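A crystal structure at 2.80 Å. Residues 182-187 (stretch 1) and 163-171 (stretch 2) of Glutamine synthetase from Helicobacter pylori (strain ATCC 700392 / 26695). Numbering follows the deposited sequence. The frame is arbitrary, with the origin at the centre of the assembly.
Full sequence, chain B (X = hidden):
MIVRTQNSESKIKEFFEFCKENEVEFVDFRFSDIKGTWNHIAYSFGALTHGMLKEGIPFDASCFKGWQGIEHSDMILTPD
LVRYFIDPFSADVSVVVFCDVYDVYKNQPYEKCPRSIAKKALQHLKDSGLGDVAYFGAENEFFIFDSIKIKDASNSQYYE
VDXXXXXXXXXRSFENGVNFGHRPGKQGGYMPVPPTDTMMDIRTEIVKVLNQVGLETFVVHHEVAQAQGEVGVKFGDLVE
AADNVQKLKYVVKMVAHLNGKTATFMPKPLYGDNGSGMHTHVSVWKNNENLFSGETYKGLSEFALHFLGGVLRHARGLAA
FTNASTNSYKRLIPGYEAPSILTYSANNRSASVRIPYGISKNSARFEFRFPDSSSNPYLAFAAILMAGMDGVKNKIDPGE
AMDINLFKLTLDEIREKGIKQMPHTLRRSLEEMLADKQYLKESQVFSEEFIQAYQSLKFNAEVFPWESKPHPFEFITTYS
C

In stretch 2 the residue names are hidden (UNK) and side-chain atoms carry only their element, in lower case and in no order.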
# COMPACT_ATOMS: atom_id res chain seq x y z
N HIS B 182 15.85 27.29 6.80
CA HIS B 182 17.14 27.73 7.36
C HIS B 182 18.30 26.85 6.90
O HIS B 182 18.81 26.02 7.67
CB HIS B 182 17.08 27.73 8.89
CG HIS B 182 16.03 28.63 9.44
ND1 HIS B 182 16.03 29.99 9.21
CD2 HIS B 182 14.89 28.36 10.12
CE1 HIS B 182 14.97 30.53 9.78
NE2 HIS B 182 14.26 29.56 10.34
N ARG B 183 18.74 27.04 5.66
CA ARG B 183 19.80 26.19 5.15
C ARG B 183 20.86 27.10 4.54
O ARG B 183 20.53 28.04 3.80
CB ARG B 183 19.28 25.16 4.14
CG ARG B 183 18.60 23.94 4.77
CD ARG B 183 18.22 22.90 3.74
NE ARG B 183 17.53 21.74 4.31
CZ ARG B 183 16.21 21.62 4.41
NH1 ARG B 183 15.41 22.60 3.95
NH2 ARG B 183 15.68 20.53 4.97
N PRO B 184 22.13 26.86 4.83
CA PRO B 184 23.18 27.62 4.16
C PRO B 184 23.19 27.27 2.69
O PRO B 184 22.99 26.11 2.30
CB PRO B 184 24.46 27.14 4.85
CG PRO B 184 24.14 25.71 5.18
CD PRO B 184 22.68 25.66 5.51
N GLY B 185 23.42 28.27 1.85
CA GLY B 185 23.57 27.97 0.45
C GLY B 185 24.77 27.07 0.20
O GLY B 185 25.67 26.93 1.03
N LYS B 186 24.75 26.41 -0.95
CA LYS B 186 26.01 25.97 -1.51
C LYS B 186 27.03 27.09 -1.31
O LYS B 186 26.78 28.24 -1.68
CB LYS B 186 25.84 25.65 -3.01
CG LYS B 186 26.85 24.61 -3.52
CD LYS B 186 26.52 24.10 -4.93
CE LYS B 186 25.37 23.09 -4.92
NZ LYS B 186 24.99 22.68 -6.32
N GLN B 187 28.12 26.77 -0.62
CA GLN B 187 29.19 27.71 -0.31
C GLN B 187 28.81 28.74 0.77
O GLN B 187 29.48 29.75 0.92
CB GLN B 187 29.64 28.45 -1.59
CG GLN B 187 30.59 27.64 -2.47
CD GLN B 187 31.41 28.48 -3.44
OE1 GLN B 187 32.50 28.95 -3.08
NE2 GLN B 187 30.90 28.67 -4.66
N UNK B 163 22.42 15.17 3.68
CA UNK B 163 22.53 16.01 4.85
C UNK B 163 21.26 16.81 4.98
O UNK B 163 20.62 17.14 3.97
o UNK B 163 23.94 17.57 6.03
c UNK B 163 23.71 16.99 4.76
N UNK B 164 20.88 17.11 6.22
CA UNK B 164 19.69 17.91 6.40
C UNK B 164 19.88 19.33 5.91
O UNK B 164 18.90 19.98 5.52
o UNK B 164 16.12 17.80 9.49
c UNK B 164 17.88 18.40 8.04
o UNK B 164 18.18 17.90 10.32
c UNK B 164 19.28 17.91 7.86
c UNK B 164 17.35 18.01 9.38
N UNK B 165 21.12 19.81 5.90
CA UNK B 165 21.46 21.16 5.48
C UNK B 165 21.55 21.33 3.97
O UNK B 165 21.73 22.45 3.50
o UNK B 165 24.35 21.91 9.45
c UNK B 165 22.91 21.29 7.60
c UNK B 165 22.79 21.55 6.10
c UNK B 165 24.11 22.02 8.22
o UNK B 165 24.84 22.70 7.46
N UNK B 166 21.52 20.24 3.21
CA UNK B 166 21.84 20.33 1.79
C UNK B 166 20.73 20.99 0.99
O UNK B 166 19.55 20.71 1.17
N UNK B 167 21.14 21.87 0.06
CA UNK B 167 20.21 22.49 -0.87
C UNK B 167 19.30 21.46 -1.54
O UNK B 167 18.15 21.77 -1.89
c UNK B 167 21.53 24.61 -1.59
o UNK B 167 22.28 26.62 -2.76
o UNK B 167 22.36 24.69 -3.84
c UNK B 167 22.10 25.37 -2.81
c UNK B 167 20.97 23.24 -1.96
N UNK B 168 19.79 20.24 -1.73
CA UNK B 168 18.94 19.19 -2.25
C UNK B 168 17.82 18.80 -1.29
O UNK B 168 16.92 18.06 -1.68
c UNK B 168 23.34 17.03 0.82
n UNK B 168 20.99 16.25 0.45
c UNK B 168 20.04 16.52 -0.49
c UNK B 168 20.51 17.42 -1.40
c UNK B 168 19.77 17.95 -2.57
c UNK B 168 24.07 18.59 -0.87
c UNK B 168 22.85 18.54 -1.52
c UNK B 168 22.12 16.98 0.16
c UNK B 168 21.85 17.72 -1.00
c UNK B 168 24.30 17.84 0.29
N UNK B 169 17.81 19.29 -0.06
CA UNK B 169 16.72 18.94 0.84
C UNK B 169 15.76 20.10 1.09
O UNK B 169 14.93 20.02 2.01
o UNK B 169 17.16 16.24 1.12
c UNK B 169 17.61 16.92 2.04
n UNK B 169 18.43 16.43 2.97
c UNK B 169 17.26 18.38 2.15
N UNK B 170 15.85 21.17 0.29
CA UNK B 170 15.02 22.35 0.51
C UNK B 170 13.53 22.05 0.40
O UNK B 170 12.71 22.83 0.89
c UNK B 170 15.41 23.43 -0.48
c UNK B 170 18.65 26.72 -0.87
n UNK B 170 18.84 26.97 0.42
n UNK B 170 19.51 27.15 -1.80
c UNK B 170 16.59 25.58 -0.29
c UNK B 170 16.69 24.11 -0.07
n UNK B 170 17.57 26.05 -1.24
N UNK B 171 13.18 20.92 -0.22
CA UNK B 171 11.83 20.51 -0.59
C UNK B 171 11.42 19.18 0.01
O UNK B 171 10.23 18.84 -0.04
c UNK B 171 11.78 20.40 -2.11
o UNK B 171 13.66 20.40 -3.56
c UNK B 171 13.06 19.77 -2.65
o UNK B 171 13.50 18.72 -2.09

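Position 163 carries one side-chain carbon followed by one oxygen, with no second branch, and does not touch stretch 1. A single CH2 ending in oxygen is serine: Ser163.

Position 164 has three carbons in a row, the third bearing two oxygens. That is a carboxylate on a two-carbon arm, hence Glu164, whose CG lies 4.3 Å from Arg183 NH2. Its backbone matters most here: Arg183 NE donates to Glu164 O at 2.5 Å and 166°, while Arg183 NH2 adds a weak bond to Glu164 O at 3.3 Å and 125°.

Position 165 repeats the pattern of three carbons and a terminal pair of oxygens. It is Glu165, and its OE1 lies 3.8 Å from Pro184 CG.

Position 166 has no side-chain atoms, so it is Gly166. An ideal CB here would clash with a ring carbon of position 168.

Position 167 again shows three carbons with two oxygens on the third, a carboxylate on a two-carbon arm, which makes this Glu167. Glu167 OE2 accepts from Lys186 N at 3.1 Å and 155°. Its other oxygen, OE1, is 4.1 Å from Lys186 NZ, beyond salt-bridge range.

Position 168 has one carbon leading to fused five- and six-membered rings of eight carbons and one nitrogen: an indole, therefore Trp168. It makes no contact with stretch 1.

Position 169 has two carbons, the second carrying one oxygen and one nitrogen. This short amide is Asn169; Asn169 CB is 3.9 Å from Arg183 NH2. Asn169 ND2 makes a weak bond to Ser163 O at 2.5 Å and 118°, within the stretch.

Position 170 has three carbons, a nitrogen, then a carbon carrying two more nitrogens: the guanidinium of Arg170. Arg170 NH1 is 4.2 Å from Arg183 CB, and Arg170 NH2 forms a salt bridge with Glu167 OE2 at 3.0 Å.

Position 171 has two carbons, the second with two oxygens, giving Asp171, whose CA-to-CB bond points away from stretch 1 and which makes no contact with it.

The contact, burying 459 Å², has two anchors. Arg183, with chi2 and chi3 both t, reaches into the loop; Glu164 O lies at the edge of its guanidinium, as in-plane N-H donation requires, whereas Asn169 O sits over one face. Thus Asn169 O, although 3.1 Å from Arg183 NH2, has too poor an angle for a hydrogen bond. At the second anchor, Glu167 OE2 serves both Lys186 N and Arg170 NH2, coupling a backbone donor of stretch 1 to a salt bridge inside stretch 2.

Stretch 2 163-171: SEEGEWNRD
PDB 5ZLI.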